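Local coordinates for protein mannitol dehydrogenase (Pseudomonas fluorescens, PDB 1M2W) that probably catalyses the NAD-dependent interconversion of D-mannitol and D-fructose, at residues A[258-263]-A[362-367]; A[289-294]-A[344-349]. All coordinates share one frame; numbering follows the deposited sequence.

Contact 1 (258-263 with 362-367) and contact 2 (289-294 with 344-349) lie about 21 Å apart, centre to centre, and both segments of contact 2 fall, in sequence, between the two segments of contact 1. Helix 351-362 connects them, following the loop of contact 2 and leading into 362-367. They also touch directly, where Gln263 NE2 packs 4.2 Å from Ile349 CD1. Contact 1 is nearer the active site: the side chain of Glu259 comes within about 5 Å of the bound D-mannitol and about 7 Å of NAD. In contact 2 the side chain of Met294, a selenomethionine, stays about 10 Å from D-mannitol and about 13 Å from NAD.

Contact 1: residues A[258-263]-A[362-367]; sequences CEPFVQ and FSNQAI
Apolar contact is made chiefly by Ile367, whose CD1 methyl reaches the backbone at the end of strand 256-258. Ile367 CD1 lies 3.5 Å from Glu259 N and 3.7 Å from Cys258 C, and it also meets the Glu259 side chain at CB, 3.9 Å away. The extended isoleucine branch, with CG1 anti to the backbone N (chi1 -165°), carries the methyl this far.

Polar contact is indirect. A water donates to Glu259 OE2 at 2.8 Å and accepts from Asn364 ND2 at 3.0 Å, tying carboxylate to amide. Both groups are gripped elsewhere too: Glu259 OE1 forms a salt bridge with Arg361 and accepts from the backbone N of Ile232, while Asn364 ND2 also donates to the carbonyl of Leu88. These bonds should restrain how the carboxylate can turn.

Within 362-367, Asn364 OD1 accepts from Ile367 N at 3.0 Å, the donor standing above the carbonyl plane, 52° out of it. This is an Asx motif, which probably steadies the turn leading to Ile367. The whole joins the Rossmann and C-terminal family regions of a mannitol dehydrogenase beside the cleft holding NAD and D-mannitol.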
# COMPACT_ATOMS: atom_id res chain seq x y z
N CYS A 258 0.03 0.59 14.38
CA CYS A 258 -0.83 -0.16 13.45
C CYS A 258 -2.02 -0.67 14.26
O CYS A 258 -2.01 -0.60 15.50
CB CYS A 258 -0.11 -1.38 12.85
SG CYS A 258 0.56 -2.56 14.09
N GLU A 259 -3.04 -1.17 13.58
CA GLU A 259 -4.22 -1.73 14.26
C GLU A 259 -3.89 -3.18 14.64
O GLU A 259 -2.92 -3.77 14.13
CB GLU A 259 -5.42 -1.75 13.30
CG GLU A 259 -5.11 -2.65 12.07
CD GLU A 259 -6.32 -2.82 11.16
OE1 GLU A 259 -6.13 -3.02 9.94
OE2 GLU A 259 -7.46 -2.77 11.67
N PRO A 260 -4.68 -3.78 15.55
CA PRO A 260 -4.42 -5.16 15.94
C PRO A 260 -4.61 -6.17 14.80
O PRO A 260 -3.85 -7.13 14.68
CB PRO A 260 -5.47 -5.41 17.04
CG PRO A 260 -5.66 -4.06 17.65
CD PRO A 260 -5.65 -3.13 16.46
N PHE A 261 -5.62 -5.94 13.96
CA PHE A 261 -5.93 -6.89 12.88
C PHE A 261 -4.81 -6.95 11.85
O PHE A 261 -4.22 -5.92 11.55
CB PHE A 261 -7.21 -6.51 12.16
CG PHE A 261 -7.56 -7.45 11.02
CD1 PHE A 261 -8.19 -8.68 11.28
CD2 PHE A 261 -7.22 -7.14 9.70
CE1 PHE A 261 -8.47 -9.59 10.22
CE2 PHE A 261 -7.51 -8.05 8.65
CZ PHE A 261 -8.13 -9.25 8.92
N VAL A 262 -4.53 -8.14 11.33
CA VAL A 262 -3.50 -8.25 10.30
C VAL A 262 -3.84 -9.48 9.46
O VAL A 262 -4.38 -10.47 9.99
CB VAL A 262 -2.06 -8.31 10.94
CG1 VAL A 262 -1.86 -9.59 11.81
CG2 VAL A 262 -0.98 -8.27 9.79
N GLN A 263 -3.59 -9.43 8.16
CA GLN A 263 -3.88 -10.59 7.31
C GLN A 263 -2.93 -10.64 6.12
O GLN A 263 -2.49 -9.59 5.64
CB GLN A 263 -5.33 -10.49 6.78
CG GLN A 263 -5.73 -11.76 5.99
CD GLN A 263 -7.24 -11.93 5.81
OE1 GLN A 263 -8.00 -10.96 5.88
NE2 GLN A 263 -7.67 -13.20 5.57
N PHE A 362 -12.47 0.60 10.77
CA PHE A 362 -12.34 2.01 10.42
C PHE A 362 -12.80 2.88 11.60
O PHE A 362 -12.40 4.06 11.70
CB PHE A 362 -13.21 2.38 9.20
CG PHE A 362 -12.68 1.89 7.86
CD1 PHE A 362 -13.33 2.27 6.67
CD2 PHE A 362 -11.55 1.06 7.79
CE1 PHE A 362 -12.87 1.83 5.42
CE2 PHE A 362 -11.08 0.62 6.54
CZ PHE A 362 -11.72 1.00 5.36
N SER A 363 -13.66 2.32 12.46
CA SER A 363 -14.19 3.06 13.62
C SER A 363 -13.23 3.11 14.83
O SER A 363 -13.56 3.70 15.87
CB SER A 363 -15.53 2.50 14.06
OG SER A 363 -16.48 2.56 12.98
N ASN A 364 -12.07 2.48 14.70
CA ASN A 364 -11.01 2.47 15.71
C ASN A 364 -10.66 3.94 16.05
O ASN A 364 -10.06 4.64 15.23
CB ASN A 364 -9.80 1.75 15.09
CG ASN A 364 -8.62 1.66 16.02
OD1 ASN A 364 -8.47 2.47 16.95
ND2 ASN A 364 -7.73 0.70 15.75
N GLN A 365 -11.04 4.43 17.23
CA GLN A 365 -10.78 5.81 17.61
C GLN A 365 -9.34 6.05 18.06
O GLN A 365 -8.77 7.11 17.85
CB GLN A 365 -11.71 6.22 18.76
CG GLN A 365 -13.19 5.88 18.52
CD GLN A 365 -13.87 6.81 17.54
OE1 GLN A 365 -13.88 8.03 17.73
NE2 GLN A 365 -14.47 6.24 16.47
N ALA A 366 -8.73 5.03 18.66
CA ALA A 366 -7.38 5.18 19.20
C ALA A 366 -6.28 5.32 18.17
O ALA A 366 -5.24 5.92 18.42
CB ALA A 366 -7.07 3.96 20.11
N ILE A 367 -6.50 4.77 16.98
CA ILE A 367 -5.41 4.79 15.99
C ILE A 367 -5.13 6.11 15.29
O ILE A 367 -4.01 6.33 14.84
CB ILE A 367 -5.63 3.64 14.94
CG1 ILE A 367 -4.36 3.39 14.11
CG2 ILE A 367 -6.83 3.93 14.04
CD1 ILE A 367 -4.41 2.01 13.44
O HOH W 1 -8.56 -0.73 13.30

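Contact 2: residues A[289-294]-A[344-349]; sequences TPYEEM and APVPGI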
# COMPACT_ATOMS: atom_id res chain seq x y z
N THR A 289 -7.15 -14.48 -6.07
CA THR A 289 -8.05 -13.49 -6.65
C THR A 289 -9.30 -13.10 -5.85
O THR A 289 -9.61 -11.91 -5.71
CB THR A 289 -8.46 -13.89 -8.10
OG1 THR A 289 -7.28 -14.08 -8.89
CG2 THR A 289 -9.28 -12.78 -8.72
N PRO A 290 -10.05 -14.08 -5.32
CA PRO A 290 -11.25 -13.74 -4.55
C PRO A 290 -10.93 -12.87 -3.33
O PRO A 290 -11.71 -11.99 -2.98
CB PRO A 290 -11.82 -15.11 -4.13
CG PRO A 290 -11.25 -16.09 -5.20
CD PRO A 290 -9.87 -15.55 -5.48
N TYR A 291 -9.79 -13.15 -2.69
CA TYR A 291 -9.35 -12.42 -1.50
C TYR A 291 -8.95 -11.00 -1.86
O TYR A 291 -9.31 -10.04 -1.17
CB TYR A 291 -8.15 -13.09 -0.86
CG TYR A 291 -8.48 -14.46 -0.33
CD1 TYR A 291 -8.31 -15.57 -1.13
CD2 TYR A 291 -8.94 -14.64 0.98
CE1 TYR A 291 -8.59 -16.86 -0.66
CE2 TYR A 291 -9.24 -15.93 1.47
CZ TYR A 291 -9.06 -17.02 0.64
OH TYR A 291 -9.38 -18.31 1.08
N GLU A 292 -8.20 -10.88 -2.95
CA GLU A 292 -7.76 -9.57 -3.40
C GLU A 292 -8.95 -8.69 -3.88
O GLU A 292 -9.04 -7.48 -3.54
CB GLU A 292 -6.69 -9.77 -4.50
CG GLU A 292 -6.48 -8.58 -5.34
CD GLU A 292 -7.39 -8.55 -6.57
OE1 GLU A 292 -7.30 -9.46 -7.44
OE2 GLU A 292 -8.20 -7.58 -6.65
N GLU A 293 -9.89 -9.26 -4.64
CA GLU A 293 -11.03 -8.47 -5.10
C GLU A 293 -11.89 -8.05 -3.92
O GLU A 293 -12.44 -6.94 -3.92
CB GLU A 293 -11.88 -9.26 -6.09
CG GLU A 293 -11.05 -9.62 -7.31
CD GLU A 293 -11.89 -10.01 -8.50
OE1 GLU A 293 -13.06 -10.48 -8.34
OE2 GLU A 293 -11.35 -9.86 -9.62
N MSE A 294 -11.97 -8.93 -2.93
CA MSE A 294 -12.77 -8.66 -1.72
C MSE A 294 -12.14 -7.50 -0.93
O MSE A 294 -12.79 -6.48 -0.62
CB MSE A 294 -12.78 -9.90 -0.81
CG MSE A 294 -13.51 -9.67 0.54
SE MSE A 294 -13.12 -11.05 1.81
CE MSE A 294 -11.19 -10.68 2.07
N ALA A 344 -16.79 -12.78 -6.15
CA ALA A 344 -16.91 -14.24 -6.18
C ALA A 344 -16.80 -14.66 -4.72
O ALA A 344 -16.27 -13.93 -3.88
CB ALA A 344 -15.77 -14.87 -7.00
N PRO A 345 -17.34 -15.83 -4.39
CA PRO A 345 -17.27 -16.34 -3.03
C PRO A 345 -15.80 -16.44 -2.58
O PRO A 345 -14.89 -16.79 -3.37
CB PRO A 345 -17.94 -17.72 -3.14
CG PRO A 345 -18.94 -17.50 -4.23
CD PRO A 345 -18.19 -16.69 -5.25
N VAL A 346 -15.56 -16.14 -1.31
CA VAL A 346 -14.20 -16.21 -0.77
C VAL A 346 -14.17 -17.34 0.24
O VAL A 346 -14.85 -17.28 1.26
CB VAL A 346 -13.81 -14.88 -0.09
CG1 VAL A 346 -12.37 -14.94 0.41
CG2 VAL A 346 -14.02 -13.72 -1.10
N PRO A 347 -13.36 -18.39 -0.01
CA PRO A 347 -13.27 -19.53 0.92
C PRO A 347 -13.01 -19.16 2.36
O PRO A 347 -12.05 -18.47 2.65
CB PRO A 347 -12.11 -20.37 0.35
CG PRO A 347 -12.17 -20.08 -1.12
CD PRO A 347 -12.44 -18.57 -1.16
N GLY A 348 -13.86 -19.63 3.26
CA GLY A 348 -13.64 -19.37 4.67
C GLY A 348 -14.02 -18.00 5.20
O GLY A 348 -13.76 -17.71 6.39
N ILE A 349 -14.62 -17.16 4.36
CA ILE A 349 -15.02 -15.82 4.77
C ILE A 349 -16.49 -15.47 4.42
O ILE A 349 -16.95 -15.62 3.26
CB ILE A 349 -14.11 -14.73 4.13
CG1 ILE A 349 -12.65 -14.97 4.54
CG2 ILE A 349 -14.60 -13.32 4.61
CD1 ILE A 349 -11.59 -13.90 4.08
O HOH W 2 -14.14 -11.99 -4.09
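The Tyr291 ring carries Val346 over one face: CG1 sits 3.7 Å from the ring centroid and 24° off the normal, a CH-pi contact shifted toward the CD2-CE2 side of the ring. Ile349 CD1 approaches the same ring obliquely, 4.1 Å from Tyr291 CE2. At the phenol end, Pro347 CB is 3.5 Å from Tyr291 OH. Replacing Tyr291 by an alanine would probably leave Val346 CG1 without its aromatic face and open a gap beside Pro347 and Ile349.

The other valine branch packs against the helix backbone. With CG1 trans to the backbone N of Val346 (chi1 -177°), the residue sends CG2 toward Pro290, 3.4 Å from Pro290 O, while CG1 covers the ring. Thus the first turn of helix 289-313 in the C-terminal family region packs against the loop before helix 351-362, where a type II beta turn runs from Val346 to Ile349 with Gly348 at its third position. Further along the helix, Met294, a selenomethionine bent at chi3 (66°), brings CE to within 3.8 Å of Ile349 CD1. Tyr354 of helix 351-362 touches both of these side chains. A water bridges the loop and helix backbones, donating to Pro290 O at 2.7 Å and to Ala344 O at 2.9 Å.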